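MdcA (Pseudomonas aeruginosa, PDB 5VIT) forms the alpha subunit of malonate decarboxylase and probably acts as a transferase that exchanges the acyl group carried by the enzyme's acyl carrier protein. Local coordinates at residues E319-I322 with A323-D327; Q546-A549 with R550-S553; T296-P299 with A300-G304; V194-P197 with R198-P201. All coordinates share one frame; numbering follows the deposited sequence.

Contact 1. Residues E319-I322 with A323-D327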
ATOM      1  N   GLU A 319      23.322   7.170 -31.156  1.00 29.07           N
ATOM      2  CA  GLU A 319      24.761   7.519 -31.221  1.00 31.48           C
ATOM      3  C   GLU A 319      25.003   9.015 -31.366  1.00 29.84           C
ATOM      4  O   GLU A 319      25.761   9.610 -30.592  1.00 29.46           O
ATOM      5  CB  GLU A 319      25.451   6.788 -32.381  1.00 29.83           C
ATOM      6  CG  GLU A 319      25.595   5.270 -32.204  1.00 35.14           C
ATOM      7  CD  GLU A 319      24.272   4.513 -32.325  1.00 38.37           C
ATOM      8  OE1 GLU A 319      23.283   5.101 -32.819  1.00 34.93           O
ATOM      9  OE2 GLU A 319      24.229   3.326 -31.924  1.00 38.14           O
ATOM     10  N   GLY A 320      24.343   9.618 -32.355  1.00 27.05           N
ATOM     11  CA  GLY A 320      24.484  11.040 -32.608  1.00 26.98           C
ATOM     12  C   GLY A 320      24.010  11.893 -31.450  1.00 34.01           C
ATOM     13  O   GLY A 320      24.572  12.954 -31.170  1.00 36.09           O
ATOM     14  N   TYR A 321      22.963  11.442 -30.765  1.00 32.82           N
ATOM     15  CA  TYR A 321      22.439  12.209 -29.631  1.00 33.37           C
ATOM     16  C   TYR A 321      23.405  12.146 -28.449  1.00 29.84           C
ATOM     17  O   TYR A 321      23.692  13.164 -27.817  1.00 27.33           O
ATOM     18  CB  TYR A 321      21.047  11.697 -29.226  1.00 29.08           C
ATOM     19  CG  TYR A 321      20.541  12.192 -27.881  1.00 30.13           C
ATOM     20  CD1 TYR A 321      19.918  13.432 -27.760  1.00 27.27           C
ATOM     21  CD2 TYR A 321      20.662  11.407 -26.741  1.00 25.04           C
ATOM     22  CE1 TYR A 321      19.437  13.870 -26.554  1.00 26.05           C
ATOM     23  CE2 TYR A 321      20.191  11.843 -25.524  1.00 26.51           C
ATOM     24  CZ  TYR A 321      19.572  13.074 -25.436  1.00 29.02           C
ATOM     25  OH  TYR A 321      19.096  13.516 -24.220  1.00 30.11           O
ATOM     26  N   ILE A 322      23.890  10.940 -28.156  1.00 28.87           N
ATOM     27  CA  ILE A 322      24.893  10.741 -27.117  1.00 28.22           C
ATOM     28  C   ILE A 322      26.140  11.639 -27.333  1.00 32.49           C
ATOM     29  O   ILE A 322      26.659  12.253 -26.383  1.00 30.33           O
ATOM     30  CB  ILE A 322      25.328   9.262 -27.054  1.00 29.36           C
ATOM     31  CG1 ILE A 322      24.176   8.384 -26.509  1.00 26.23           C
ATOM     32  CG2 ILE A 322      26.607   9.120 -26.209  1.00 21.52           C
ATOM     33  CD1 ILE A 322      24.368   6.888 -26.764  1.00 21.47           C
ATOM     34  N   ALA A 323      26.594  11.734 -28.582  1.00 27.49           N
ATOM     35  CA  ALA A 323      27.780  12.522 -28.920  1.00 31.04           C
ATOM     36  C   ALA A 323      27.587  14.012 -28.616  1.00 34.21           C
ATOM     37  O   ALA A 323      28.553  14.757 -28.482  1.00 30.53           O
ATOM     38  CB  ALA A 323      28.143  12.323 -30.380  1.00 28.55           C
ATOM     39  N   GLN A 324      26.332  14.433 -28.486  1.00 30.79           N
ATOM     40  CA  GLN A 324      26.019  15.802 -28.121  1.00 31.97           C
ATOM     41  C   GLN A 324      25.686  15.948 -26.647  1.00 34.26           C
ATOM     42  O   GLN A 324      25.315  17.036 -26.182  1.00 35.42           O
ATOM     43  CB  GLN A 324      24.860  16.309 -28.964  1.00 35.16           C
ATOM     44  CG  GLN A 324      25.103  16.138 -30.434  1.00 31.10           C
ATOM     45  CD  GLN A 324      25.952  17.243 -30.999  1.00 44.02           C
ATOM     46  OE1 GLN A 324      25.583  18.420 -30.933  1.00 52.11           O
ATOM     47  NE2 GLN A 324      27.099  16.877 -31.562  1.00 36.64           N
ATOM     48  N   ARG A 325      25.837  14.862 -25.895  1.00 32.54           N
ATOM     49  CA  ARG A 325      25.634  14.926 -24.447  1.00 34.40           C
ATOM     50  C   ARG A 325      26.850  14.409 -23.648  1.00 32.28           C
ATOM     51  O   ARG A 325      26.695  13.537 -22.775  1.00 33.11           O
ATOM     52  CB  ARG A 325      24.379  14.120 -24.054  1.00 34.27           C
ATOM     53  CG  ARG A 325      23.111  14.934 -23.825  1.00 35.85           C
ATOM     54  CD  ARG A 325      22.813  15.691 -25.047  1.00 35.61           C
ATOM     55  NE  ARG A 325      21.637  16.548 -25.006  1.00 35.06           N
ATOM     56  CZ  ARG A 325      21.385  17.406 -25.990  1.00 39.21           C
ATOM     57  NH1 ARG A 325      22.256  17.492 -26.987  1.00 32.91           N
ATOM     58  NH2 ARG A 325      20.315  18.191 -25.977  1.00 40.82           N
ATOM     59  N   PRO A 326      28.056  14.944 -23.929  1.00 36.80           N
ATOM     60  CA  PRO A 326      29.241  14.384 -23.266  1.00 29.65           C
ATOM     61  C   PRO A 326      29.298  14.633 -21.752  1.00 29.94           C
ATOM     62  O   PRO A 326      29.979  13.878 -21.067  1.00 32.17           O
ATOM     63  CB  PRO A 326      30.410  15.088 -23.988  1.00 35.80           C
ATOM     64  CG  PRO A 326      29.841  16.374 -24.464  1.00 34.78           C
ATOM     65  CD  PRO A 326      28.413  16.062 -24.833  1.00 36.18           C
ATOM     66  N   ASP A 327      28.592  15.634 -21.227  1.00 33.83           N
ATOM     67  CA  ASP A 327      28.555  15.823 -19.772  1.00 32.89           C
ATOM     68  C   ASP A 327      27.815  14.674 -19.105  1.00 30.22           C
ATOM     69  O   ASP A 327      28.029  14.395 -17.933  1.00 32.91           O
ATOM     70  CB  ASP A 327      27.883  17.145 -19.374  1.00 34.73           C
ATOM     71  CG  ASP A 327      28.761  18.359 -19.632  1.00 37.04           C
ATOM     72  OD1 ASP A 327      29.917  18.173 -20.060  1.00 40.54           O
ATOM     73  OD2 ASP A 327      28.301  19.495 -19.389  1.00 36.22           O
TER
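Ala323 and Tyr321 lie at the end of a short helix, and each packs against a residue four positions away. Ala323 N makes the alpha-helical bond to Glu319 O, at 3.0 Å, and the Ala323 methyl group rests 3.6 Å from that same Glu319 O. Tyr321 meets Arg325, the two laying their flat groups over one another at an oblique angle. The ring and guanidinium planes are 32° apart. CD of Arg325 sits above one face of the ring, displaced toward its rim. From there the chain carries NE to 3.8 Å from Tyr321 CE1, and this ring carbon in turn lies over one face of the guanidinium. With its CG anti to the backbone N (chi1 167°), the tyrosine sends its ring out from the side of the helix, where the chain of Arg325, bent at chi2, comes over it. Both polar ends go to one residue outside the segments: Tyr321 OH hydrogen-bonds to Glu302 and Arg325 NH2 forms a salt bridge with it. The other arm of the guanidinium turns back on its own segment, NH1 donating to Gln324 O over 3.2 Å.

The backbone tightens beside this pair. After the bond at Ala323, Gln324 N reaches back to Tyr321 O (3.0 Å), and Arg325 N to Ile322 O (2.8 Å), each three residues away. Ile322 also presses its side chain onto Pro293 in a neighbouring loop. The step from a four-residue to a three-residue bond span, finishing in a type I turn from Ile322 to Arg325, is a characteristic way for the C-terminal end of an alpha-helix to unwind into a loop.

Contact 2. Residues Q546-A549 with R550-S553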
ATOM      1  N   GLN A 546      17.893   9.035 -34.172  1.00 31.50           N
ATOM      2  CA  GLN A 546      17.554   8.483 -35.473  1.00 31.56           C
ATOM      3  C   GLN A 546      16.949   7.104 -35.291  1.00 33.15           C
ATOM      4  O   GLN A 546      17.679   6.125 -35.263  1.00 33.50           O
ATOM      5  CB  GLN A 546      18.806   8.354 -36.350  1.00 39.95           C
ATOM      6  CG  GLN A 546      19.625   9.617 -36.506  1.00 39.98           C
ATOM      7  CD  GLN A 546      19.040  10.553 -37.526  1.00 50.03           C
ATOM      8  OE1 GLN A 546      18.418  11.565 -37.183  1.00 50.23           O
ATOM      9  NE2 GLN A 546      19.232  10.222 -38.803  1.00 58.25           N
ATOM     10  N   PRO A 547      15.617   7.008 -35.171  1.00 35.28           N
ATOM     11  CA  PRO A 547      15.071   5.672 -34.873  1.00 33.04           C
ATOM     12  C   PRO A 547      15.356   4.654 -35.977  1.00 37.82           C
ATOM     13  O   PRO A 547      15.345   5.024 -37.147  1.00 38.47           O
ATOM     14  CB  PRO A 547      13.561   5.917 -34.727  1.00 31.76           C
ATOM     15  CG  PRO A 547      13.312   7.282 -35.246  1.00 34.55           C
ATOM     16  CD  PRO A 547      14.588   8.059 -35.211  1.00 33.51           C
ATOM     17  N   PRO A 548      15.640   3.394 -35.603  1.00 38.90           N
ATOM     18  CA  PRO A 548      15.773   2.353 -36.629  1.00 33.20           C
ATOM     19  C   PRO A 548      14.458   2.164 -37.365  1.00 36.30           C
ATOM     20  O   PRO A 548      13.399   2.529 -36.839  1.00 36.19           O
ATOM     21  CB  PRO A 548      16.156   1.092 -35.830  1.00 36.81           C
ATOM     22  CG  PRO A 548      15.834   1.390 -34.426  1.00 33.08           C
ATOM     23  CD  PRO A 548      15.903   2.882 -34.246  1.00 31.41           C
ATOM     24  N   ALA A 549      14.542   1.605 -38.566  1.00 37.64           N
ATOM     25  CA  ALA A 549      13.410   1.450 -39.468  1.00 35.69           C
ATOM     26  C   ALA A 549      12.143   0.948 -38.764  1.00 36.94           C
ATOM     27  O   ALA A 549      11.057   1.506 -38.912  1.00 35.47           O
ATOM     28  CB  ALA A 549      13.798   0.503 -40.593  1.00 32.59           C
ATOM     29  N   ARG A 550      12.324  -0.123 -38.009  1.00 33.79           N
ATOM     30  CA  ARG A 550      11.324  -0.747 -37.149  1.00 32.82           C
ATOM     31  C   ARG A 550      10.389   0.229 -36.428  1.00 35.20           C
ATOM     32  O   ARG A 550       9.195  -0.035 -36.265  1.00 39.38           O
ATOM     33  CB  ARG A 550      12.101  -1.589 -36.136  1.00 38.21           C
ATOM     34  CG  ARG A 550      11.366  -2.392 -35.129  1.00 41.27           C
ATOM     35  CD  ARG A 550      12.407  -3.035 -34.184  1.00 38.38           C
ATOM     36  NE  ARG A 550      13.613  -3.460 -34.894  1.00 41.05           N
ATOM     37  CZ  ARG A 550      14.407  -4.457 -34.511  1.00 40.83           C
ATOM     38  NH1 ARG A 550      14.115  -5.150 -33.421  1.00 32.76           N
ATOM     39  NH2 ARG A 550      15.484  -4.772 -35.228  1.00 37.84           N
ATOM     40  N   PHE A 551      10.949   1.356 -35.998  1.00 30.79           N
ATOM     41  CA  PHE A 551      10.242   2.318 -35.175  1.00 30.52           C
ATOM     42  C   PHE A 551       9.871   3.576 -35.933  1.00 31.38           C
ATOM     43  O   PHE A 551       9.441   4.548 -35.324  1.00 33.54           O
ATOM     44  CB  PHE A 551      11.091   2.703 -33.953  1.00 29.19           C
ATOM     45  CG  PHE A 551      11.333   1.564 -32.995  1.00 32.72           C
ATOM     46  CD1 PHE A 551      10.295   1.064 -32.209  1.00 33.75           C
ATOM     47  CD2 PHE A 551      12.598   1.006 -32.858  1.00 36.46           C
ATOM     48  CE1 PHE A 551      10.519   0.021 -31.323  1.00 34.24           C
ATOM     49  CE2 PHE A 551      12.823  -0.037 -31.971  1.00 30.98           C
ATOM     50  CZ  PHE A 551      11.785  -0.532 -31.212  1.00 30.78           C
ATOM     51  N   ARG A 552      10.046   3.565 -37.252  1.00 26.99           N
ATOM     52  CA  ARG A 552       9.797   4.756 -38.056  1.00 36.02           C
ATOM     53  C   ARG A 552       8.348   4.847 -38.544  1.00 36.97           C
ATOM     54  O   ARG A 552       7.721   3.843 -38.893  1.00 34.99           O
ATOM     55  CB  ARG A 552      10.743   4.802 -39.265  1.00 38.47           C
ATOM     56  CG  ARG A 552      11.690   5.981 -39.242  1.00 44.88           C
ATOM     57  CD  ARG A 552      12.519   6.042 -40.493  1.00 46.44           C
ATOM     58  NE  ARG A 552      13.931   6.184 -40.166  1.00 58.51           N
ATOM     59  CZ  ARG A 552      14.906   6.122 -41.063  1.00 64.61           C
ATOM     60  NH1 ARG A 552      14.615   5.922 -42.343  1.00 60.85           N
ATOM     61  NH2 ARG A 552      16.173   6.255 -40.676  1.00 76.14           N
ATOM     62  N   SER A 553       7.831   6.068 -38.570  1.00 32.97           N
ATOM     63  CA  SER A 553       6.527   6.342 -39.142  1.00 34.79           C
ATOM     64  C   SER A 553       6.646   7.504 -40.119  1.00 37.33           C
ATOM     65  O   SER A 553       5.841   8.430 -40.087  1.00 37.69           O
ATOM     66  CB  SER A 553       5.516   6.655 -38.048  1.00 34.13           C
ATOM     67  OG  SER A 553       5.304   5.509 -37.249  1.00 36.94           O
TER
HETATM   68  O   HOH W   1      16.072   7.142 -38.436  1.00 42.68           O
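Phe551 N donates to Pro548 O over 2.8 Å, and Arg552 N follows one residue on, with an equal 2.8 Å to Ala549 O. These two backbone bonds shape the turn itself.

Phe551 packs its ring beside Pro548. Its CG lies beside the backbone N (chi1 -65°), a rotation that brings one edge of the ring against the proline: CG of Pro548 lies in the ring plane, 3.6 Å from Phe551 CD2. CG of the adjacent Arg550 covers one ring face, above its centre. Closer to the backbone, Pro547 CB meets Phe551 CB at 4.1 Å. Pro547 and Phe551 both also touch Ile534 of helix 534-540, which seats the bend on that helix, while Arg550 extends outward to a salt bridge with Glu223.

Pro547 O lies 3.5 Å from Arg552 NE and takes a hydrogen bond from a water 2.6 Å away. That water may bridge to the guanidinium of Arg552, but only doubtfully, since its modelled approach of 2.4 Å to Arg552 NH2 is too close to trust.

Successive bonds, each spanning three residues, define a 3-10 turn; here it follows a Pro-Pro pair and folds the C-terminal tail of the subunit back against helix 534-540.

Contact 3. Residues T296-P299 with A300-G304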
ATOM      1  N   THR A 296      13.812   6.279 -24.378  1.00 26.19           N
ATOM      2  CA  THR A 296      12.762   6.721 -23.462  1.00 26.55           C
ATOM      3  C   THR A 296      13.297   7.563 -22.295  1.00 27.02           C
ATOM      4  O   THR A 296      12.523   8.163 -21.544  1.00 22.88           O
ATOM      5  CB  THR A 296      11.980   5.507 -22.928  1.00 27.57           C
ATOM      6  OG1 THR A 296      12.904   4.506 -22.461  1.00 27.85           O
ATOM      7  CG2 THR A 296      11.157   4.906 -24.055  1.00 28.13           C
ATOM      8  N   LEU A 297      14.621   7.637 -22.169  1.00 27.15           N
ATOM      9  CA  LEU A 297      15.242   8.452 -21.131  1.00 27.40           C
ATOM     10  C   LEU A 297      15.532   9.872 -21.628  1.00 25.67           C
ATOM     11  O   LEU A 297      15.848  10.759 -20.838  1.00 25.34           O
ATOM     12  CB  LEU A 297      16.539   7.800 -20.636  1.00 26.81           C
ATOM     13  CG  LEU A 297      17.062   8.315 -19.296  1.00 29.75           C
ATOM     14  CD1 LEU A 297      16.174   7.825 -18.162  1.00 29.66           C
ATOM     15  CD2 LEU A 297      18.536   7.927 -19.068  1.00 24.63           C
ATOM     16  N   ILE A 298      15.430  10.079 -22.935  1.00 25.50           N
ATOM     17  CA  ILE A 298      15.714  11.392 -23.526  1.00 26.38           C
ATOM     18  C   ILE A 298      14.981  12.550 -22.826  1.00 27.04           C
ATOM     19  O   ILE A 298      15.612  13.547 -22.478  1.00 31.72           O
ATOM     20  CB  ILE A 298      15.387  11.410 -25.034  1.00 25.32           C
ATOM     21  CG1 ILE A 298      16.363  10.489 -25.781  1.00 26.37           C
ATOM     22  CG2 ILE A 298      15.472  12.839 -25.572  1.00 30.27           C
ATOM     23  CD1 ILE A 298      16.084  10.356 -27.254  1.00 22.52           C
ATOM     24  N   PRO A 299      13.665  12.419 -22.577  1.00 26.97           N
ATOM     25  CA  PRO A 299      13.110  13.599 -21.901  1.00 28.52           C
ATOM     26  C   PRO A 299      13.571  13.786 -20.452  1.00 29.85           C
ATOM     27  O   PRO A 299      13.612  14.933 -19.999  1.00 26.41           O
ATOM     28  CB  PRO A 299      11.592  13.381 -21.966  1.00 30.09           C
ATOM     29  CG  PRO A 299      11.376  12.028 -22.550  1.00 33.17           C
ATOM     30  CD  PRO A 299      12.628  11.551 -23.166  1.00 25.20           C
ATOM     31  N   ALA A 300      13.911  12.720 -19.732  1.00 26.69           N
ATOM     32  CA  ALA A 300      14.494  12.921 -18.404  1.00 30.87           C
ATOM     33  C   ALA A 300      15.846  13.662 -18.492  1.00 28.07           C
ATOM     34  O   ALA A 300      16.149  14.520 -17.664  1.00 28.60           O
ATOM     35  CB  ALA A 300      14.665  11.597 -17.675  1.00 29.45           C
ATOM     36  N   ILE A 301      16.653  13.314 -19.486  1.00 25.62           N
ATOM     37  CA  ILE A 301      17.943  13.982 -19.705  1.00 31.98           C
ATOM     38  C   ILE A 301      17.791  15.488 -20.046  1.00 31.55           C
ATOM     39  O   ILE A 301      18.413  16.344 -19.405  1.00 29.93           O
ATOM     40  CB  ILE A 301      18.741  13.287 -20.829  1.00 29.03           C
ATOM     41  CG1 ILE A 301      19.064  11.837 -20.426  1.00 30.51           C
ATOM     42  CG2 ILE A 301      20.013  14.090 -21.159  1.00 27.68           C
ATOM     43  CD1 ILE A 301      19.533  10.929 -21.583  1.00 25.48           C
ATOM     44  N   GLU A 302      16.947  15.795 -21.029  1.00 29.28           N
ATOM     45  CA  GLU A 302      16.703  17.177 -21.465  1.00 31.18           C
ATOM     46  C   GLU A 302      16.145  18.056 -20.355  1.00 36.86           C
ATOM     47  O   GLU A 302      16.446  19.256 -20.290  1.00 30.70           O
ATOM     48  CB  GLU A 302      15.740  17.190 -22.654  1.00 30.97           C
ATOM     49  CG  GLU A 302      16.235  16.376 -23.848  1.00 31.89           C
ATOM     50  CD  GLU A 302      17.552  16.925 -24.385  1.00 36.20           C
ATOM     51  OE1 GLU A 302      17.602  18.131 -24.710  1.00 30.20           O
ATOM     52  OE2 GLU A 302      18.540  16.163 -24.447  1.00 34.35           O
ATOM     53  N   SER A 303      15.333  17.449 -19.487  1.00 35.32           N
ATOM     54  CA  SER A 303      14.697  18.144 -18.367  1.00 30.63           C
ATOM     55  C   SER A 303      15.654  18.380 -17.230  1.00 27.63           C
ATOM     56  O   SER A 303      15.338  19.122 -16.309  1.00 30.01           O
ATOM     57  CB  SER A 303      13.510  17.343 -17.830  1.00 31.82           C
ATOM     58  OG  SER A 303      12.595  17.085 -18.862  1.00 42.26           O
ATOM     59  N   GLY A 304      16.797  17.700 -17.261  1.00 30.62           N
ATOM     60  CA  GLY A 304      17.834  17.915 -16.258  1.00 29.79           C
ATOM     61  C   GLY A 304      17.792  16.992 -15.050  1.00 30.40           C
ATOM     62  O   GLY A 304      18.327  17.325 -13.996  1.00 33.90           O
TER
HETATM   63  O   HOH W   2      12.404  10.210 -19.994  1.00 30.17           O
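Ile301 can be followed outward across Leu297, one turn earlier. Its CB lies 3.5 Å from Ile298 O, CG1 packs 3.4 Å from Leu297 O, and CD1 ends 4.0 Å from Leu297 CD2, the two side chains crossing at about a right angle. CG1 lies beside the backbone N (chi1 -62°), which sends that branch back toward Leu297; the CG2 branch goes the other way, to Tyr321. The other methyl of Leu297, CD1, leans on Ala300 CB.

Ile301 N donates to Leu297 O, and Glu302 N to Ile298 O in an almost straight bond (176°). One residue earlier in the series a water stands in for the direct bond: it gives a hydrogen to Thr296 O at 2.6 Å and accepts one from Ala300 N at 2.9 Å.

Pro299 O is held twice by Ser303, by OG at 2.6 Å and by the backbone N at 3.1 Å, from opposite faces of the carbonyl plane. Pro299 itself packs on Trp540 and Leu537 of helix 534-540. Gly304, with positive phi, then closes the helix in a Schellman motif, within the beta-alpha-beta unit of strand 288-290, helix 298-302 and strand 308-310.

Contact 4. Residues V194-P197 with R198-P201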
ATOM      1  N   VAL A 194      40.699   0.601 -42.867  1.00 49.07           N
ATOM      2  CA  VAL A 194      41.330   1.836 -43.336  1.00 50.79           C
ATOM      3  C   VAL A 194      42.806   1.590 -43.630  1.00 57.31           C
ATOM      4  O   VAL A 194      43.470   0.834 -42.915  1.00 55.25           O
ATOM      5  CB  VAL A 194      41.198   2.994 -42.308  1.00 52.93           C
ATOM      6  CG1 VAL A 194      39.759   3.435 -42.198  1.00 49.16           C
ATOM      7  CG2 VAL A 194      41.756   2.593 -40.927  1.00 44.43           C
ATOM      8  N   ASP A 195      43.317   2.217 -44.686  1.00 60.93           N
ATOM      9  CA  ASP A 195      44.721   2.036 -45.052  1.00 59.55           C
ATOM     10  C   ASP A 195      45.607   2.916 -44.185  1.00 58.36           C
ATOM     11  O   ASP A 195      46.684   2.506 -43.751  1.00 60.86           O
ATOM     12  CB  ASP A 195      44.937   2.333 -46.534  1.00 59.01           C
ATOM     13  CG  ASP A 195      44.383   1.236 -47.430  1.00 64.18           C
ATOM     14  OD1 ASP A 195      44.608   0.043 -47.122  1.00 65.96           O
ATOM     15  OD2 ASP A 195      43.722   1.565 -48.437  1.00 68.14           O
ATOM     16  N   ASP A 196      45.135   4.123 -43.913  1.00 57.40           N
ATOM     17  CA  ASP A 196      45.833   5.012 -43.002  1.00 56.64           C
ATOM     18  C   ASP A 196      45.433   4.687 -41.567  1.00 57.68           C
ATOM     19  O   ASP A 196      44.270   4.848 -41.197  1.00 56.44           O
ATOM     20  CB  ASP A 196      45.506   6.465 -43.332  1.00 56.98           C
ATOM     21  CG  ASP A 196      46.406   7.445 -42.612  1.00 61.99           C
ATOM     22  OD1 ASP A 196      47.127   7.038 -41.670  1.00 56.15           O
ATOM     23  OD2 ASP A 196      46.376   8.637 -42.993  1.00 65.41           O
ATOM     24  N   PRO A 197      46.394   4.237 -40.745  1.00 62.07           N
ATOM     25  CA  PRO A 197      46.052   3.909 -39.354  1.00 59.98           C
ATOM     26  C   PRO A 197      45.579   5.130 -38.561  1.00 56.54           C
ATOM     27  O   PRO A 197      45.006   4.975 -37.484  1.00 56.85           O
ATOM     28  CB  PRO A 197      47.364   3.352 -38.789  1.00 52.89           C
ATOM     29  CG  PRO A 197      48.430   3.936 -39.659  1.00 58.89           C
ATOM     30  CD  PRO A 197      47.825   4.024 -41.029  1.00 59.05           C
ATOM     31  N   ARG A 198      45.796   6.327 -39.097  1.00 58.48           N
ATOM     32  CA  ARG A 198      45.348   7.548 -38.435  1.00 58.19           C
ATOM     33  C   ARG A 198      43.850   7.780 -38.599  1.00 52.15           C
ATOM     34  O   ARG A 198      43.249   8.532 -37.831  1.00 55.12           O
ATOM     35  CB  ARG A 198      46.120   8.757 -38.965  1.00 63.03           C
ATOM     36  CG  ARG A 198      47.589   8.779 -38.567  1.00 69.20           C
ATOM     37  CD  ARG A 198      48.308  10.017 -39.116  1.00 78.69           C
ATOM     38  NE  ARG A 198      48.383  10.025 -40.578  1.00 82.69           N
ATOM     39  CZ  ARG A 198      47.604  10.760 -41.368  1.00 79.88           C
ATOM     40  NH1 ARG A 198      46.680  11.558 -40.842  1.00 78.52           N
ATOM     41  NH2 ARG A 198      47.747  10.696 -42.685  1.00 78.07           N
ATOM     42  N   ASP A 199      43.245   7.137 -39.594  1.00 52.36           N
ATOM     43  CA  ASP A 199      41.812   7.300 -39.843  1.00 49.52           C
ATOM     44  C   ASP A 199      40.948   6.452 -38.902  1.00 53.37           C
ATOM     45  O   ASP A 199      39.711   6.516 -38.948  1.00 47.29           O
ATOM     46  CB  ASP A 199      41.473   6.962 -41.297  1.00 53.48           C
ATOM     47  CG  ASP A 199      42.083   7.947 -42.285  1.00 54.17           C
ATOM     48  OD1 ASP A 199      42.426   9.079 -41.877  1.00 52.94           O
ATOM     49  OD2 ASP A 199      42.209   7.586 -43.472  1.00 54.99           O
ATOM     50  N   LEU A 200      41.601   5.654 -38.061  1.00 50.80           N
ATOM     51  CA  LEU A 200      40.916   4.930 -36.999  1.00 46.29           C
ATOM     52  C   LEU A 200      40.480   5.926 -35.938  1.00 39.80           C
ATOM     53  O   LEU A 200      41.319   6.598 -35.343  1.00 48.64           O
ATOM     54  CB  LEU A 200      41.825   3.865 -36.393  1.00 44.16           C
ATOM     55  CG  LEU A 200      41.060   2.704 -35.770  1.00 43.21           C
ATOM     56  CD1 LEU A 200      40.632   1.760 -36.857  1.00 40.83           C
ATOM     57  CD2 LEU A 200      41.907   1.986 -34.720  1.00 41.51           C
ATOM     58  N   PRO A 201      39.162   6.041 -35.703  1.00 36.15           N
ATOM     59  CA  PRO A 201      38.684   7.121 -34.836  1.00 38.42           C
ATOM     60  C   PRO A 201      39.150   6.957 -33.386  1.00 38.26           C
ATOM     61  O   PRO A 201      39.375   7.958 -32.710  1.00 31.21           O
ATOM     62  CB  PRO A 201      37.151   7.039 -34.959  1.00 37.84           C
ATOM     63  CG  PRO A 201      36.853   5.776 -35.617  1.00 41.39           C
ATOM     64  CD  PRO A 201      38.065   5.285 -36.334  1.00 38.88           C
TER
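Asp196 O receives Asp199 N over 3.0 Å, closing a type I beta turn with Pro197 and Arg198 at its corners, both at helical backbone angles. The aspartate side chain adds a second closure: Asp196 OD1 takes the Arg198 backbone N at 3.0 Å in a nearly straight bond (165°), making an Asx turn on top of the beta turn. Proline in the next position suits this arrangement, since its ring holds phi near the value that the first corner needs.

Asp196 CG is anti to its own nitrogen (chi1 -168°), which places the carboxylate over the start of the turn. OD1 is met there from above the carboxylate plane. Arg198 bends at chi3 and folds its guanidinium back over the same group, forming a salt bridge from NH2 to Asp196 OD2. The carboxylate lies over one guanidinium face, with the two planes 71° apart, and the modelled 2.5 Å between NH2 and OD2 is so short that its exact value is doubtful.

On the side facing strand 156-158, Val194 CG1 packs 4.0 Å from Asp199 CB, and Val194 CG2 approaches Leu200 CD1. Val194 and Leu200 both touch Val156 of that strand, and Val194 also bonds through its backbone to Ala157, so the turn rests on it. A second carboxylate stands close to the salt bridge, Asp199 OD1 lying 4.1 Å from Asp196 OD2.

The four contacts come in series along the chain, each closing only a local turn, and none nests within or crosses another. Contact 4 comes first, turning the loop between strands 192-194 and 212-215. Contact 3 follows as the helix between strands 288-290 and 308-310 of the mixed sheet, and contact 1 ends the next helix, 319-323. These two touch directly, through Glu302, so the end of helix 319-323 is tied to helix 298-302. Contact 2 bends the C-terminal tail after helix 534-540, the helix that also packs on contact 3. Contact 4 touches none of the others; contact 1 is its nearest neighbour, about 23 Å away between centres.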